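Local atomic coordinates of iron-regulated transcriptional activator AFT2 (Saccharomyces cerevisiae, PDB entry 4LMG), a protein that activates genes of the yeast iron regulon when iron is low, by recognising the 5'-CACCC-3' element in their promoters. Residues A[22-27]-A[88-93]. Sequence-based numbering, arbitrary orientation.
With nucleotides of chain G.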
ATOM      1  N   LYS A  22      -3.734 -11.011  13.185  1.00 19.88           N
ATOM      2  CA  LYS A  22      -3.613 -11.828  11.979  1.00 24.83           C
ATOM      3  C   LYS A  22      -3.059 -13.231  12.256  1.00 26.08           C
ATOM      4  O   LYS A  22      -3.650 -14.223  11.827  1.00 25.00           O
ATOM      5  CB  LYS A  22      -2.778 -11.114  10.911  1.00 27.77           C
ATOM      6  CG  LYS A  22      -2.598 -11.921   9.631  1.00 28.18           C
ATOM      7  CD  LYS A  22      -1.793 -11.152   8.593  1.00 33.94           C
ATOM      8  CE  LYS A  22      -1.598 -11.967   7.324  1.00 39.89           C
ATOM      9  NZ  LYS A  22      -0.840 -11.214   6.287  1.00 29.65           N
ATOM     10  N   PRO A  23      -1.924 -13.318  12.975  1.00 31.72           N
ATOM     11  CA  PRO A  23      -1.332 -14.620  13.312  1.00 33.03           C
ATOM     12  C   PRO A  23      -2.306 -15.522  14.068  1.00 32.86           C
ATOM     13  O   PRO A  23      -2.319 -16.737  13.860  1.00 32.40           O
ATOM     14  CB  PRO A  23      -0.161 -14.246  14.223  1.00 36.91           C
ATOM     15  CG  PRO A  23       0.191 -12.853  13.834  1.00 40.35           C
ATOM     16  CD  PRO A  23      -1.108 -12.197  13.474  1.00 33.01           C
ATOM     17  N   TRP A  24      -3.111 -14.932  14.942  1.00 29.98           N
ATOM     18  CA  TRP A  24      -4.093 -15.698  15.694  1.00 31.73           C
ATOM     19  C   TRP A  24      -5.177 -16.224  14.764  1.00 25.22           C
ATOM     20  O   TRP A  24      -5.565 -17.388  14.839  1.00 29.43           O
ATOM     21  CB  TRP A  24      -4.706 -14.840  16.802  1.00 37.36           C
ATOM     22  CG  TRP A  24      -5.752 -15.553  17.599  1.00 35.38           C
ATOM     23  CD1 TRP A  24      -5.553 -16.557  18.501  1.00 46.37           C
ATOM     24  CD2 TRP A  24      -7.163 -15.312  17.572  1.00 37.93           C
ATOM     25  NE1 TRP A  24      -6.753 -16.959  19.036  1.00 45.32           N
ATOM     26  CE2 TRP A  24      -7.757 -16.208  18.481  1.00 42.78           C
ATOM     27  CE3 TRP A  24      -7.981 -14.423  16.867  1.00 43.90           C
ATOM     28  CZ2 TRP A  24      -9.132 -16.244  18.704  1.00 40.77           C
ATOM     29  CZ3 TRP A  24      -9.345 -14.460  17.090  1.00 45.40           C
ATOM     30  CH2 TRP A  24      -9.907 -15.365  18.000  1.00 41.28           C
ATOM     31  N   LEU A  25      -5.654 -15.361  13.874  1.00 30.38           N
ATOM     32  CA  LEU A  25      -6.691 -15.742  12.925  1.00 26.30           C
ATOM     33  C   LEU A  25      -6.215 -16.823  11.956  1.00 28.38           C
ATOM     34  O   LEU A  25      -6.997 -17.675  11.537  1.00 31.22           O
ATOM     35  CB  LEU A  25      -7.195 -14.513  12.164  1.00 17.36           C
ATOM     36  CG  LEU A  25      -8.080 -13.579  12.991  1.00 23.42           C
ATOM     37  CD1 LEU A  25      -8.423 -12.319  12.216  1.00 22.78           C
ATOM     38  CD2 LEU A  25      -9.343 -14.313  13.418  1.00 23.37           C
ATOM     39  N   GLN A  26      -4.932 -16.786  11.604  1.00 24.23           N
ATOM     40  CA  GLN A  26      -4.362 -17.782  10.700  1.00 26.26           C
ATOM     41  C   GLN A  26      -4.386 -19.172  11.325  1.00 28.54           C
ATOM     42  O   GLN A  26      -4.671 -20.159  10.650  1.00 27.51           O
ATOM     43  CB  GLN A  26      -2.931 -17.408  10.303  1.00 22.46           C
ATOM     44  CG  GLN A  26      -2.832 -16.228   9.354  1.00 26.87           C
ATOM     45  CD  GLN A  26      -1.399 -15.806   9.102  1.00 26.19           C
ATOM     46  OE1 GLN A  26      -0.623 -15.616  10.037  1.00 28.87           O
ATOM     47  NE2 GLN A  26      -1.038 -15.669   7.833  1.00 26.15           N
ATOM     48  N   LYS A  27      -4.081 -19.247  12.616  1.00 29.11           N
ATOM     49  CA  LYS A  27      -4.119 -20.515  13.327  1.00 32.53           C
ATOM     50  C   LYS A  27      -5.505 -21.136  13.240  1.00 33.80           C
ATOM     51  O   LYS A  27      -5.642 -22.355  13.188  1.00 37.79           O
ATOM     52  CB  LYS A  27      -3.722 -20.331  14.792  1.00 35.95           C
ATOM     53  CG  LYS A  27      -2.245 -20.047  15.008  1.00 44.42           C
ATOM     54  CD  LYS A  27      -1.934 -19.861  16.486  1.00 50.08           C
ATOM     55  CE  LYS A  27      -2.387 -21.061  17.298  1.00 53.09           C
ATOM     56  NZ  LYS A  27      -2.108 -20.884  18.748  1.00 63.37           N
ATOM     57  N   TRP A  88     -10.548  -6.154  22.399  1.00 43.02           N
ATOM     58  CA  TRP A  88     -10.828  -6.342  20.982  1.00 36.31           C
ATOM     59  C   TRP A  88     -11.999  -7.290  20.798  1.00 32.98           C
ATOM     60  O   TRP A  88     -12.069  -8.329  21.453  1.00 34.41           O
ATOM     61  CB  TRP A  88      -9.606  -6.917  20.263  1.00 33.34           C
ATOM     62  CG  TRP A  88      -8.460  -5.962  20.126  1.00 34.25           C
ATOM     63  CD1 TRP A  88      -7.482  -5.716  21.045  1.00 26.12           C
ATOM     64  CD2 TRP A  88      -8.164  -5.137  18.993  1.00 33.74           C
ATOM     65  NE1 TRP A  88      -6.598  -4.782  20.556  1.00 37.02           N
ATOM     66  CE2 TRP A  88      -6.995  -4.410  19.299  1.00 35.87           C
ATOM     67  CE3 TRP A  88      -8.777  -4.937  17.751  1.00 29.78           C
ATOM     68  CZ2 TRP A  88      -6.425  -3.500  18.409  1.00 28.54           C
ATOM     69  CZ3 TRP A  88      -8.210  -4.031  16.867  1.00 29.29           C
ATOM     70  CH2 TRP A  88      -7.046  -3.326  17.201  1.00 27.78           C
ATOM     71  N   ASN A  89     -12.924  -6.938  19.914  1.00 29.36           N
ATOM     72  CA  ASN A  89     -13.947  -7.891  19.509  1.00 34.61           C
ATOM     73  C   ASN A  89     -13.766  -8.310  18.049  1.00 39.95           C
ATOM     74  O   ASN A  89     -13.391  -7.501  17.196  1.00 30.57           O
ATOM     75  CB  ASN A  89     -15.362  -7.370  19.792  1.00 49.88           C
ATOM     76  CG  ASN A  89     -15.681  -6.091  19.048  1.00 61.48           C
ATOM     77  OD1 ASN A  89     -16.298  -6.117  17.983  1.00 61.38           O
ATOM     78  ND2 ASN A  89     -15.277  -4.960  19.614  1.00 73.84           N
ATOM     79  N   VAL A  90     -14.006  -9.586  17.774  1.00 31.63           N
ATOM     80  CA  VAL A  90     -13.802 -10.113  16.436  1.00 33.00           C
ATOM     81  C   VAL A  90     -15.100 -10.674  15.877  1.00 34.20           C
ATOM     82  O   VAL A  90     -15.746 -11.518  16.501  1.00 40.30           O
ATOM     83  CB  VAL A  90     -12.719 -11.204  16.420  1.00 35.80           C
ATOM     84  CG1 VAL A  90     -12.452 -11.665  14.996  1.00 39.00           C
ATOM     85  CG2 VAL A  90     -11.442 -10.688  17.065  1.00 29.07           C
ATOM     86  N   VAL A  91     -15.482 -10.194  14.699  1.00 33.22           N
ATOM     87  CA  VAL A  91     -16.719 -10.630  14.071  1.00 35.74           C
ATOM     88  C   VAL A  91     -16.476 -11.137  12.655  1.00 41.78           C
ATOM     89  O   VAL A  91     -15.705 -10.546  11.896  1.00 41.53           O
ATOM     90  CB  VAL A  91     -17.751  -9.489  14.020  1.00 47.67           C
ATOM     91  CG1 VAL A  91     -19.075  -9.998  13.475  1.00 50.74           C
ATOM     92  CG2 VAL A  91     -17.938  -8.882  15.403  1.00 51.64           C
ATOM     93  N   VAL A  92     -17.137 -12.237  12.310  1.00 40.98           N
ATOM     94  CA  VAL A  92     -17.091 -12.767  10.956  1.00 36.62           C
ATOM     95  C   VAL A  92     -18.340 -12.335  10.193  1.00 42.48           C
ATOM     96  O   VAL A  92     -19.458 -12.472  10.688  1.00 42.04           O
ATOM     97  CB  VAL A  92     -17.014 -14.305  10.951  1.00 36.87           C
ATOM     98  CG1 VAL A  92     -17.087 -14.832   9.530  1.00 27.89           C
ATOM     99  CG2 VAL A  92     -15.743 -14.779  11.640  1.00 31.78           C
ATOM    100  N   MET A  93     -18.139 -11.812   8.988  1.00 43.49           N
ATOM    101  CA  MET A  93     -19.237 -11.351   8.147  1.00 50.27           C
ATOM    102  C   MET A  93     -19.265 -12.135   6.838  1.00 59.74           C
ATOM    103  O   MET A  93     -18.255 -12.707   6.431  1.00 60.49           O
ATOM    104  CB  MET A  93     -19.079  -9.860   7.854  1.00 58.34           C
ATOM    105  CG  MET A  93     -18.796  -9.015   9.086  1.00 60.63           C
ATOM    106  SD  MET A  93     -18.358  -7.314   8.685  1.00104.60           S
ATOM    107  CE  MET A  93     -18.118  -6.636  10.326  1.00145.29           C
TER
ATOM    108  P    DC G  10      -0.905  -8.510   4.187  1.00 29.01           P
ATOM    109  OP1  DC G  10       0.357  -9.000   4.778  1.00 21.06           O
ATOM    110  OP2  DC G  10      -2.166  -9.235   4.457  1.00 36.60           O
ATOM    111  O5'  DC G  10      -1.117  -6.978   4.611  1.00 27.76           O
ATOM    112  C5'  DC G  10      -0.011  -6.088   4.622  1.00 27.55           C
ATOM    113  C4'  DC G  10      -0.458  -4.637   4.744  1.00 31.59           C
ATOM    114  O4'  DC G  10      -0.920  -4.144   3.458  1.00 19.52           O
ATOM    115  C3'  DC G  10      -1.600  -4.369   5.736  1.00 26.21           C
ATOM    116  O3'  DC G  10      -1.249  -3.317   6.616  1.00 30.03           O
ATOM    117  C2'  DC G  10      -2.738  -3.896   4.835  1.00 27.45           C
ATOM    118  C1'  DC G  10      -1.920  -3.195   3.760  1.00 22.15           C
ATOM    119  N1   DC G  10      -2.685  -2.820   2.538  1.00 21.96           N
ATOM    120  C2   DC G  10      -2.312  -1.669   1.839  1.00 25.78           C
ATOM    121  O2   DC G  10      -1.353  -1.000   2.247  1.00 25.97           O
ATOM    122  N3   DC G  10      -3.008  -1.321   0.731  1.00 17.41           N
ATOM    123  C4   DC G  10      -4.034  -2.061   0.316  1.00 21.60           C
ATOM    124  N4   DC G  10      -4.680  -1.660  -0.787  1.00 21.35           N
ATOM    125  C5   DC G  10      -4.436  -3.240   1.018  1.00 16.59           C
ATOM    126  C6   DC G  10      -3.740  -3.577   2.112  1.00 18.10           C
TER
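Val90 sends its two methyls to two neighbouring residues of the helix. Val90 CG2 lies 4.3 Å from Trp24 CZ3, in the six-membered part of the indole, and approaches the ring obliquely. Val90 CG1 lies 4.4 Å from Leu25 CD2. Both touches are apolar and rather loose, and no hydrogen bond joins the two segments. The CA atoms of Leu25 and Val90 stand 9.7 Å apart, so side chains alone bridge the gap. The Trp24 side chain leaves the helix with CG anti to the backbone N (chi1 179°), and its indole reaches out to the strand.

Lys22, on the same helix, takes no part in the packing on 88-93. It serves the DNA instead. The fully extended chain of Lys22 puts its NZ 2.9 Å from OP1 and 3.0 Å from OP2 of DC10 of chain G. The hydrogen bond to OP2 is weak, and charge attraction probably adds to the grip.

Further out, Phe15 meets the Trp24 ring edge-to-face. Ile77 touches both Leu25 and Val90, and Phe48 packs on Leu25 and on the Lys22 chain. Strand 87-93 pairs with strands 7-8 and 76-82. Helix 21-29 thus packs over one face of an antiparallel sheet and also presents a DNA-binding lysine, within the WRKY-GCM1 fold of the Aft2 DNA-binding domain.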